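Local structure of Nsp15 (Middle East respiratory syndrome-related coronavirus, 5YVD) at residues S111-I119 with T131-I142. The protein probably cleaves RNA on the 3' side of uridylates, as a hexameric coronavirus endoribonuclease of the EndoU family. Numbering follows the deposited sequence.
Sequences SALNICFDI and TPNAIFISDRKI
The ring of Phe-136 packs, through CD2, on CB of Phe-117 (3.6 Å) on the helix-facing side of two parallel strands, 115-118 and 134-138. The Phe-117 ring turns its edge to the methyl of Ala-134, CE1 to CB 3.6 Å, while CG2 of Ile-115 lies over one of its faces, offset toward the rim. In Phe-136 CG stands anti to the backbone N (chi1 -166°), which sends the ring across to the other strand, where CZ lies 3.7 Å from CB of Ile-119. Beneath these rings the backbones form a four-bond ladder: Ile-135 N to Ile-115 O, Phe-117 N to Ile-135 O, Ile-137 N to Phe-117 O (2.9 Å) and Ile-119 N to Ile-137 O. Such a parallel pair illustrates the beta-alpha-beta crossover, here within the middle domain: helix 124-129 links the strands and lays Phe-128 against Phe-136 and Lys-127 against Phe-117. On the reverse face Cys-116 SG rests 4.0 Å from Ile-137 CD1, and the Asp-118 side chain, its carboxylate salt-bridged to Arg-120, crosses that of Ile-137 at a slant. The start is looser: Ala-112 is exposed and poorly ordered, its CB 4.4 Å from Asn-133 ND2, and the amides of Asn-114 and Asn-133 are turned 68° apart and bond elsewhere, to Gln-76 and Asn-180. At the far end Ile-119 is well packed by Phe-136 and Ser-138 (CB to CB 3.6 Å), and just its CD1 tip lies beside NH2 of the solvent-exposed Arg-140, at 3.6 Å, where an ST turn, Arg-140 N to Ser-138 OG, bends the chain beyond the strand.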
loop_
_atom_site.group_PDB
_atom_site.type_symbol
_atom_site.label_atom_id
_atom_site.label_comp_id
_atom_site.label_asym_id
_atom_site.label_seq_id
_atom_site.Cartn_x
_atom_site.Cartn_y
_atom_site.Cartn_z
ATOM N N SER A 111 -29.182 -11.283 17.115
ATOM C CA SER A 111 -28.495 -12.455 16.578
ATOM C C SER A 111 -28.246 -13.328 17.809
ATOM O O SER A 111 -28.477 -12.879 18.936
ATOM C CB SER A 111 -27.208 -12.104 15.799
ATOM O OG SER A 111 -26.686 -10.834 16.149
ATOM N N ALA A 112 -27.822 -14.573 17.611
ATOM C CA ALA A 112 -27.603 -15.474 18.739
ATOM C C ALA A 112 -26.110 -15.615 19.095
ATOM O O ALA A 112 -25.610 -16.726 19.231
ATOM C CB ALA A 112 -28.232 -16.825 18.453
ATOM N N LEU A 113 -25.417 -14.483 19.254
ATOM C CA LEU A 113 -24.048 -14.437 19.811
ATOM C C LEU A 113 -24.116 -14.077 21.287
ATOM O O LEU A 113 -25.171 -13.730 21.782
ATOM C CB LEU A 113 -23.178 -13.378 19.111
ATOM C CG LEU A 113 -23.303 -13.198 17.594
ATOM C CD1 LEU A 113 -24.084 -11.927 17.285
ATOM C CD2 LEU A 113 -21.937 -13.147 16.918
ATOM N N ASN A 114 -22.987 -14.139 21.985
ATOM C CA ASN A 114 -22.915 -13.667 23.378
ATOM C C ASN A 114 -22.549 -12.186 23.447
ATOM O O ASN A 114 -21.390 -11.826 23.323
ATOM C CB ASN A 114 -21.879 -14.455 24.192
ATOM C CG ASN A 114 -22.285 -15.893 24.438
ATOM O OD1 ASN A 114 -23.344 -16.169 25.020
ATOM N ND2 ASN A 114 -21.425 -16.825 24.024
ATOM N N ILE A 115 -23.539 -11.346 23.675
ATOM C CA ILE A 115 -23.339 -9.910 23.808
ATOM C C ILE A 115 -23.005 -9.553 25.260
ATOM O O ILE A 115 -23.725 -9.944 26.209
ATOM C CB ILE A 115 -24.614 -9.126 23.391
ATOM C CG1 ILE A 115 -25.100 -9.627 22.014
ATOM C CG2 ILE A 115 -24.374 -7.618 23.452
ATOM C CD1 ILE A 115 -26.133 -8.744 21.362
ATOM N N CYS A 116 -21.936 -8.775 25.410
ATOM C CA CYS A 116 -21.441 -8.374 26.700
ATOM C C CYS A 116 -21.946 -6.989 27.025
ATOM O O CYS A 116 -21.681 -6.050 26.282
ATOM C CB CYS A 116 -19.921 -8.367 26.671
ATOM S SG CYS A 116 -19.197 -7.709 28.175
ATOM N N PHE A 117 -22.662 -6.857 28.138
ATOM C CA PHE A 117 -23.281 -5.581 28.529
ATOM C C PHE A 117 -22.613 -5.070 29.792
ATOM O O PHE A 117 -22.082 -5.871 30.572
ATOM C CB PHE A 117 -24.755 -5.787 28.870
ATOM C CG PHE A 117 -25.600 -6.305 27.752
ATOM C CD1 PHE A 117 -25.622 -7.654 27.441
ATOM C CD2 PHE A 117 -26.429 -5.458 27.054
ATOM C CE1 PHE A 117 -26.445 -8.132 26.436
ATOM C CE2 PHE A 117 -27.229 -5.927 26.039
ATOM C CZ PHE A 117 -27.248 -7.266 25.741
ATOM N N ASP A 118 -22.704 -3.759 30.042
ATOM C CA ASP A 118 -22.041 -3.154 31.215
ATOM C C ASP A 118 -22.984 -2.264 32.026
ATOM O O ASP A 118 -23.733 -1.479 31.466
ATOM C CB ASP A 118 -20.791 -2.359 30.759
ATOM C CG ASP A 118 -19.916 -1.865 31.934
ATOM O OD1 ASP A 118 -20.371 -0.976 32.708
ATOM O OD2 ASP A 118 -18.752 -2.335 32.055
ATOM N N ILE A 119 -22.912 -2.372 33.351
ATOM C CA ILE A 119 -23.739 -1.560 34.233
ATOM C C ILE A 119 -23.516 -0.054 34.038
ATOM O O ILE A 119 -24.410 0.734 34.275
ATOM C CB ILE A 119 -23.494 -1.933 35.709
ATOM C CG1 ILE A 119 -24.531 -1.292 36.651
ATOM C CG2 ILE A 119 -22.111 -1.499 36.154
ATOM C CD1 ILE A 119 -25.525 -2.256 37.216
ATOM N N THR A 131 -32.341 -10.496 27.166
ATOM C CA THR A 131 -31.525 -11.060 26.092
ATOM C C THR A 131 -31.138 -12.474 26.521
ATOM O O THR A 131 -30.570 -12.643 27.581
ATOM C CB THR A 131 -30.233 -10.233 25.895
ATOM O OG1 THR A 131 -30.553 -8.841 25.826
ATOM C CG2 THR A 131 -29.461 -10.666 24.649
ATOM N N PRO A 132 -31.450 -13.494 25.713
ATOM C CA PRO A 132 -31.194 -14.884 26.131
ATOM C C PRO A 132 -29.717 -15.291 26.342
ATOM O O PRO A 132 -29.404 -15.938 27.349
ATOM C CB PRO A 132 -31.811 -15.719 24.985
ATOM C CG PRO A 132 -31.931 -14.780 23.832
ATOM C CD PRO A 132 -32.181 -13.432 24.436
ATOM N N ASN A 133 -28.840 -14.968 25.393
ATOM C CA ASN A 133 -27.454 -15.421 25.433
ATOM C C ASN A 133 -26.565 -14.211 25.596
ATOM O O ASN A 133 -26.392 -13.440 24.645
ATOM C CB ASN A 133 -27.097 -16.164 24.144
ATOM C CG ASN A 133 -27.837 -17.497 23.993
ATOM O OD1 ASN A 133 -28.140 -18.161 24.954
ATOM N ND2 ASN A 133 -28.079 -17.901 22.767
ATOM N N ALA A 134 -26.018 -14.017 26.795
ATOM C CA ALA A 134 -25.279 -12.780 27.095
ATOM C C ALA A 134 -24.407 -12.846 28.336
ATOM O O ALA A 134 -24.523 -13.757 29.149
ATOM C CB ALA A 134 -26.249 -11.620 27.245
ATOM N N ILE A 135 -23.558 -11.826 28.467
ATOM C CA ILE A 135 -22.640 -11.647 29.590
ATOM C C ILE A 135 -22.877 -10.253 30.193
ATOM O O ILE A 135 -23.078 -9.270 29.465
ATOM C CB ILE A 135 -21.181 -11.791 29.085
ATOM C CG1 ILE A 135 -20.900 -13.249 28.736
ATOM C CG2 ILE A 135 -20.160 -11.282 30.100
ATOM C CD1 ILE A 135 -19.662 -13.442 27.897
ATOM N N PHE A 136 -22.875 -10.157 31.518
ATOM C CA PHE A 136 -23.042 -8.858 32.164
ATOM C C PHE A 136 -21.877 -8.561 33.078
ATOM O O PHE A 136 -21.449 -9.433 33.839
ATOM C CB PHE A 136 -24.333 -8.777 32.960
ATOM C CG PHE A 136 -24.686 -7.373 33.357
ATOM C CD1 PHE A 136 -24.568 -6.942 34.666
ATOM C CD2 PHE A 136 -25.074 -6.466 32.396
ATOM C CE1 PHE A 136 -24.852 -5.629 35.008
ATOM C CE2 PHE A 136 -25.372 -5.162 32.727
ATOM C CZ PHE A 136 -25.256 -4.736 34.035
ATOM N N ILE A 137 -21.372 -7.332 32.992
ATOM C CA ILE A 137 -20.296 -6.894 33.862
ATOM C C ILE A 137 -20.781 -5.735 34.714
ATOM O O ILE A 137 -21.452 -4.824 34.202
ATOM C CB ILE A 137 -18.989 -6.553 33.087
ATOM C CG1 ILE A 137 -19.134 -5.317 32.204
ATOM C CG2 ILE A 137 -18.555 -7.732 32.225
ATOM C CD1 ILE A 137 -18.097 -5.215 31.089
ATOM N N SER A 138 -20.476 -5.801 36.016
ATOM C CA SER A 138 -20.865 -4.748 36.937
ATOM C C SER A 138 -19.942 -4.594 38.123
ATOM O O SER A 138 -19.233 -5.506 38.518
ATOM C CB SER A 138 -22.324 -4.923 37.421
ATOM O OG SER A 138 -22.401 -5.381 38.758
ATOM N N ASP A 139 -19.996 -3.400 38.689
ATOM C CA ASP A 139 -19.174 -3.005 39.819
ATOM C C ASP A 139 -19.812 -3.445 41.138
ATOM O O ASP A 139 -19.172 -3.355 42.186
ATOM C CB ASP A 139 -18.945 -1.476 39.822
ATOM C CG ASP A 139 -20.230 -0.665 39.558
ATOM O OD1 ASP A 139 -21.324 -1.251 39.365
ATOM O OD2 ASP A 139 -20.137 0.580 39.521
ATOM N N ARG A 140 -21.055 -3.927 41.069
ATOM C CA ARG A 140 -21.830 -4.295 42.249
ATOM C C ARG A 140 -22.679 -5.560 42.032
ATOM O O ARG A 140 -23.269 -5.751 40.968
ATOM C CB ARG A 140 -22.722 -3.124 42.670
ATOM C CG ARG A 140 -23.670 -2.636 41.585
ATOM C CD ARG A 140 -24.174 -1.232 41.843
ATOM N NE ARG A 140 -25.204 -0.858 40.868
ATOM C CZ ARG A 140 -26.499 -1.185 40.943
ATOM N NH1 ARG A 140 -26.971 -1.918 41.949
ATOM N NH2 ARG A 140 -27.336 -0.774 39.998
ATOM N N LYS A 141 -22.722 -6.423 43.050
ATOM C CA LYS A 141 -23.671 -7.546 43.096
ATOM C C LYS A 141 -25.044 -7.088 42.639
ATOM O O LYS A 141 -25.510 -6.016 43.048
ATOM C CB LYS A 141 -23.798 -8.106 44.525
ATOM C CG LYS A 141 -22.859 -9.261 44.845
ATOM C CD LYS A 141 -23.289 -10.045 46.086
ATOM C CE LYS A 141 -24.455 -11.003 45.829
ATOM N NZ LYS A 141 -24.016 -12.245 45.135
ATOM N N ILE A 142 -25.693 -7.886 41.795
ATOM C CA ILE A 142 -27.059 -7.569 41.389
ATOM C C ILE A 142 -27.993 -8.570 42.017
ATOM O O ILE A 142 -27.976 -9.752 41.652
ATOM C CB ILE A 142 -27.232 -7.517 39.864
ATOM C CG1 ILE A 142 -26.632 -6.206 39.350
ATOM C CG2 ILE A 142 -28.706 -7.568 39.478
ATOM C CD1 ILE A 142 -26.296 -6.207 37.874
#